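Side-chain contacts in berberine bridge enzyme-like protein (Arabidopsis thaliana, PDB 5D79), which is an FAD-dependent oxidoreductase of the berberine bridge enzyme-like family that takes part in the plant's adaptation to salt stress: residues A431-R434 / E435-K439; L448-V451 / D452-E456. All coordinates share one frame; numbering follows the deposited sequence.

Contact 1. Residues A431-R434 / E435-K439; sequences AYWR and EEEDK
Trp433 and Asp438 meet where the strand 425-434 runs out into a 3-10 turn. The indole N-H points almost straight at the carboxylate, Trp433 NE1 to Asp438 OD1 at 2.8 Å with an N-H...O angle of 172°. The oxygen lies in the ring plane, at the edge, while the carboxylate stands steeply to the ring and accepts the hydrogen bond from above its own plane; its OD2 goes to Ser364. OE1 of Glu437 comes obliquely to the same side chain, 3.8 Å from Trp433 CB, and is hydrogen-bonded to Tyr447, whose ring stacks on the indole. A phenylalanine at Trp433 would lack the N-H, which would probably leave Asp438 OD1 without this donor and its carboxylate freer to turn.

Arg434 lies further out on the surface. Its chain bends at chi3 (60°), and the guanidinium reaches Glu436 in a long salt bridge, Arg434 NH2 to Glu436 OE2 3.5 Å; Glu436 OE1 is 3.4 Å from Arg434 CB. In the backbone, Glu437 N bonds to Arg434 O at 3.2 Å, and a water accepts from Arg434 N and donates to Glu437 OE2. This is a strand-to-helix connection, its first turn closed by a backbone bond from i+3 to i and tied to the strand by the indole N-H as well.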
loop_
_atom_site.group_PDB
_atom_site.type_symbol
_atom_site.label_atom_id
_atom_site.label_comp_id
_atom_site.label_asym_id
_atom_site.label_seq_id
_atom_site.Cartn_x
_atom_site.Cartn_y
_atom_site.Cartn_z
ATOM N N ALA A 431 -3.074 13.457 -6.035
ATOM C CA ALA A 431 -2.415 14.670 -6.469
ATOM C C ALA A 431 -1.079 14.783 -5.751
ATOM O O ALA A 431 -1.018 14.636 -4.538
ATOM C CB ALA A 431 -3.288 15.892 -6.202
ATOM N N TYR A 432 -0.014 15.018 -6.515
ATOM C CA TYR A 432 1.316 15.227 -5.964
ATOM C C TYR A 432 1.681 16.701 -6.043
ATOM O O TYR A 432 1.199 17.426 -6.913
ATOM C CB TYR A 432 2.354 14.382 -6.711
ATOM C CG TYR A 432 2.173 12.894 -6.507
ATOM C CD1 TYR A 432 1.325 12.156 -7.321
ATOM C CD2 TYR A 432 2.849 12.231 -5.498
ATOM C CE1 TYR A 432 1.152 10.797 -7.122
ATOM C CE2 TYR A 432 2.691 10.881 -5.301
ATOM C CZ TYR A 432 1.837 10.165 -6.109
ATOM O OH TYR A 432 1.673 8.815 -5.893
ATOM N N TRP A 433 2.519 17.148 -5.119
ATOM C CA TRP A 433 3.034 18.505 -5.174
ATOM C C TRP A 433 4.393 18.576 -4.486
ATOM O O TRP A 433 4.721 17.727 -3.661
ATOM C CB TRP A 433 2.038 19.501 -4.552
ATOM C CG TRP A 433 1.777 19.370 -3.068
ATOM C CD1 TRP A 433 2.466 19.983 -2.050
ATOM C CD2 TRP A 433 0.724 18.627 -2.439
ATOM N NE1 TRP A 433 1.916 19.645 -0.831
ATOM C CE2 TRP A 433 0.846 18.818 -1.044
ATOM C CE3 TRP A 433 -0.306 17.808 -2.921
ATOM C CZ2 TRP A 433 -0.016 18.227 -0.134
ATOM C CZ3 TRP A 433 -1.162 17.215 -2.010
ATOM C CH2 TRP A 433 -1.009 17.427 -0.631
ATOM N N ARG A 434 5.187 19.582 -4.840
ATOM C CA ARG A 434 6.522 19.731 -4.275
ATOM C C ARG A 434 6.440 20.104 -2.798
ATOM O O ARG A 434 5.609 20.924 -2.406
ATOM C CB ARG A 434 7.322 20.779 -5.056
ATOM C CG ARG A 434 7.604 20.391 -6.496
ATOM C CD ARG A 434 8.474 21.428 -7.201
ATOM N NE ARG A 434 9.773 21.614 -6.558
ATOM C CZ ARG A 434 10.857 20.889 -6.824
ATOM N NH1 ARG A 434 10.818 19.910 -7.725
ATOM N NH2 ARG A 434 11.989 21.141 -6.184
ATOM N N GLU A 435 7.305 19.499 -1.989
ATOM C CA GLU A 435 7.260 19.655 -0.538
ATOM C C GLU A 435 7.519 21.091 -0.076
ATOM O O GLU A 435 7.084 21.489 1.005
ATOM C CB GLU A 435 8.267 18.711 0.117
ATOM C CG GLU A 435 9.678 18.848 -0.417
ATOM C CD GLU A 435 10.626 17.848 0.202
ATOM O OE1 GLU A 435 10.342 17.361 1.314
ATOM O OE2 GLU A 435 11.653 17.541 -0.431
ATOM N N GLU A 436 8.238 21.849 -0.900
ATOM C CA GLU A 436 8.496 23.269 -0.668
ATOM C C GLU A 436 7.228 24.044 -0.350
ATOM O O GLU A 436 7.207 24.892 0.534
ATOM C CB GLU A 436 9.169 23.885 -1.897
ATOM C CG GLU A 436 10.625 23.489 -2.085
ATOM C CD GLU A 436 10.833 22.061 -2.601
ATOM O OE1 GLU A 436 9.846 21.345 -2.897
ATOM O OE2 GLU A 436 12.012 21.655 -2.709
ATOM N N GLU A 437 6.169 23.733 -1.088
ATOM C CA GLU A 437 4.893 24.435 -0.992
ATOM C C GLU A 437 4.196 24.254 0.356
ATOM O O GLU A 437 3.364 25.084 0.737
ATOM C CB GLU A 437 3.961 23.970 -2.120
ATOM C CG GLU A 437 4.499 24.257 -3.515
ATOM C CD GLU A 437 3.634 23.671 -4.619
ATOM O OE1 GLU A 437 2.481 23.276 -4.335
ATOM O OE2 GLU A 437 4.119 23.599 -5.772
ATOM N N ASP A 438 4.539 23.182 1.071
ATOM C CA ASP A 438 3.906 22.869 2.352
ATOM C C ASP A 438 4.069 23.974 3.417
ATOM O O ASP A 438 3.375 23.968 4.427
ATOM C CB ASP A 438 4.453 21.550 2.897
ATOM C CG ASP A 438 3.980 20.340 2.109
ATOM O OD1 ASP A 438 2.792 20.266 1.725
ATOM O OD2 ASP A 438 4.806 19.440 1.881
ATOM N N LYS A 439 4.982 24.912 3.186
ATOM C CA LYS A 439 5.210 26.048 4.085
ATOM C C LYS A 439 3.946 26.900 4.318
ATOM O O LYS A 439 3.848 27.589 5.331
ATOM C CB LYS A 439 6.332 26.925 3.520
ATOM C CG LYS A 439 6.030 27.379 2.096
ATOM C CD LYS A 439 7.213 27.977 1.371
ATOM C CE LYS A 439 7.006 27.899 -0.145
ATOM N NZ LYS A 439 5.559 27.927 -0.536
HETATM O O HOH W 1 4.208 20.945 -7.555
#

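Contact 2. Residues L448-V451 / D452-E456; sequences LKWV and DSVYE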
loop_
_atom_site.group_PDB
_atom_site.type_symbol
_atom_site.label_atom_id
_atom_site.label_comp_id
_atom_site.label_asym_id
_atom_site.label_seq_id
_atom_site.Cartn_x
_atom_site.Cartn_y
_atom_site.Cartn_z
ATOM N N LEU A 448 -5.905 19.236 -2.152
ATOM C CA LEU A 448 -6.912 18.503 -1.393
ATOM C C LEU A 448 -8.278 18.670 -2.049
ATOM O O LEU A 448 -8.963 17.683 -2.347
ATOM C CB LEU A 448 -6.958 18.992 0.059
ATOM C CG LEU A 448 -6.106 18.252 1.092
ATOM C CD1 LEU A 448 -4.773 17.832 0.526
ATOM C CD2 LEU A 448 -5.903 19.114 2.308
ATOM N N LYS A 449 -8.655 19.929 -2.277
ATOM C CA LYS A 449 -9.927 20.256 -2.908
ATOM C C LYS A 449 -10.075 19.572 -4.251
ATOM O O LYS A 449 -11.153 19.079 -4.565
ATOM C CB LYS A 449 -10.081 21.767 -3.082
ATOM C CG LYS A 449 -10.322 22.515 -1.768
ATOM C CD LYS A 449 -10.517 24.016 -1.969
ATOM C CE LYS A 449 -10.575 24.728 -0.634
ATOM N NZ LYS A 449 -9.401 24.379 0.220
ATOM N N TRP A 450 -8.993 19.544 -5.030
ATOM C CA TRP A 450 -8.994 18.900 -6.340
ATOM C C TRP A 450 -9.331 17.416 -6.213
ATOM O O TRP A 450 -10.206 16.899 -6.919
ATOM C CB TRP A 450 -7.637 19.071 -7.054
ATOM C CG TRP A 450 -7.691 18.520 -8.455
ATOM C CD1 TRP A 450 -8.086 19.187 -9.581
ATOM C CD2 TRP A 450 -7.404 17.168 -8.871
ATOM N NE1 TRP A 450 -8.043 18.345 -10.671
ATOM C CE2 TRP A 450 -7.631 17.100 -10.261
ATOM C CE3 TRP A 450 -6.972 16.014 -8.204
ATOM C CZ2 TRP A 450 -7.436 15.919 -10.999
ATOM C CZ3 TRP A 450 -6.782 14.844 -8.941
ATOM C CH2 TRP A 450 -7.013 14.810 -10.321
ATOM N N VAL A 451 -8.636 16.739 -5.303
ATOM C CA VAL A 451 -8.813 15.307 -5.093
ATOM C C VAL A 451 -10.208 15.011 -4.524
ATOM O O VAL A 451 -10.853 14.027 -4.901
ATOM C CB VAL A 451 -7.713 14.741 -4.151
ATOM C CG1 VAL A 451 -7.945 13.270 -3.860
ATOM C CG2 VAL A 451 -6.342 14.929 -4.763
ATOM N N ASP A 452 -10.685 15.874 -3.634
ATOM C CA ASP A 452 -12.021 15.707 -3.050
ATOM C C ASP A 452 -13.121 15.853 -4.115
ATOM O O ASP A 452 -14.129 15.139 -4.091
ATOM C CB ASP A 452 -12.237 16.725 -1.909
ATOM C CG ASP A 452 -13.520 16.463 -1.107
ATOM O OD1 ASP A 452 -13.505 15.575 -0.220
ATOM O OD2 ASP A 452 -14.540 17.151 -1.354
ATOM N N SER A 453 -12.900 16.764 -5.061
ATOM C CA SER A 453 -13.925 17.141 -6.030
ATOM C C SER A 453 -14.159 16.069 -7.096
ATOM O O SER A 453 -15.303 15.808 -7.475
ATOM C CB SER A 453 -13.556 18.471 -6.693
ATOM O OG SER A 453 -14.601 18.934 -7.528
ATOM N N VAL A 454 -13.084 15.449 -7.575
ATOM C CA VAL A 454 -13.204 14.395 -8.582
ATOM C C VAL A 454 -13.829 13.152 -7.943
ATOM O O VAL A 454 -14.634 12.462 -8.566
ATOM C CB VAL A 454 -11.815 14.052 -9.259
ATOM C CG1 VAL A 454 -10.781 13.563 -8.255
ATOM C CG2 VAL A 454 -11.985 13.033 -10.378
ATOM N N TYR A 455 -13.477 12.894 -6.690
ATOM C CA TYR A 455 -14.031 11.777 -5.935
ATOM C C TYR A 455 -15.534 11.944 -5.756
ATOM O O TYR A 455 -16.315 11.011 -5.997
ATOM C CB TYR A 455 -13.335 11.681 -4.583
ATOM C CG TYR A 455 -13.818 10.594 -3.634
ATOM C CD1 TYR A 455 -14.851 10.835 -2.725
ATOM C CD2 TYR A 455 -13.192 9.354 -3.593
ATOM C CE1 TYR A 455 -15.268 9.857 -1.831
ATOM C CE2 TYR A 455 -13.604 8.371 -2.695
ATOM C CZ TYR A 455 -14.637 8.633 -1.821
ATOM O OH TYR A 455 -15.033 7.663 -0.940
ATOM N N GLU A 456 -15.937 13.139 -5.333
ATOM C CA GLU A 456 -17.358 13.446 -5.220
ATOM C C GLU A 456 -18.049 13.252 -6.578
ATOM O O GLU A 456 -19.144 12.692 -6.648
ATOM C CB GLU A 456 -17.580 14.872 -4.699
ATOM C CG GLU A 456 -17.157 15.087 -3.253
ATOM C CD GLU A 456 -17.789 14.099 -2.296
ATOM O OE1 GLU A 456 -19.030 13.999 -2.285
ATOM O OE2 GLU A 456 -17.046 13.416 -1.557
#
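The second half of the helix 441-458 is built on the alpha-helical pattern of bonds from each N-H to the carbonyl four residues back, and Trp450 and Val454 use that spacing to bring their side chains together. Asp452 N reaches Leu448 O at 2.8 Å, with the donor nearly in line with the C=O bond. One residue on, Ser453 N bonds to Lys449 O at 2.9 Å and adds a weak second bond to Trp450 O, so a single N-H is shared between two carbonyls. Trp450 O also accepts from Val454 N at 3.3 Å; the bond from Tyr455 N to Val451 O is weak at 3.4 Å, and Glu456 N continues the pattern to Asp452 O.

Among the side chains, Val454 reaches back toward the indole. Its CG1 lies 4.3 Å from Trp450 CZ3, at the rim of the six-membered ring and well out of its plane, a loose apolar touch. At chi1 60° this methyl is held between the valine's own backbone N and carbonyl carbon, which turns it down against the preceding turn, 3.4 Å from Val451 O. CB of Tyr455 comes equally close to that oxygen, so the Val451 carbonyl is flanked by carbon as well as by the weak Tyr455 donor. Ser453 CB leans on Lys449 O in much the same way, at 3.3 Å.

The polar ends are bonded to the helix 378-388: Trp450 NE1 donates a hydrogen bond to Arg387 O, and Ser453 OG is hydrogen-bonded to Arg387 NH2. Trp450 and Val454 touch Leu388 and Ile384 of that helix; Val454 also reaches Tyr429, and Val451 and Tyr455 touch the strands 425-434 and 363-372, so the helix packs against both its neighbour and the sheet.

Contact 1 ends the strand 425-434 and leads into the helix 441-458, of which contact 2 forms the later turns; their centres are about 17 Å apart, yet the chain turns back after the strand, so that the two touch. Ala431 CB meets Val451 CG2 at 3.5 Å and lies 4.2 Å from Trp450 CE3, while Trp433 CH2 packs on Leu448 CD1 at 4.0 Å. Strand and helix therefore share one apolar seam on a face of the seven-stranded antiparallel sheet. Neither belongs to the annotated sites: the side chain of Trp433 is about 12 Å from the bound FAD and that of Val451 about 14 Å.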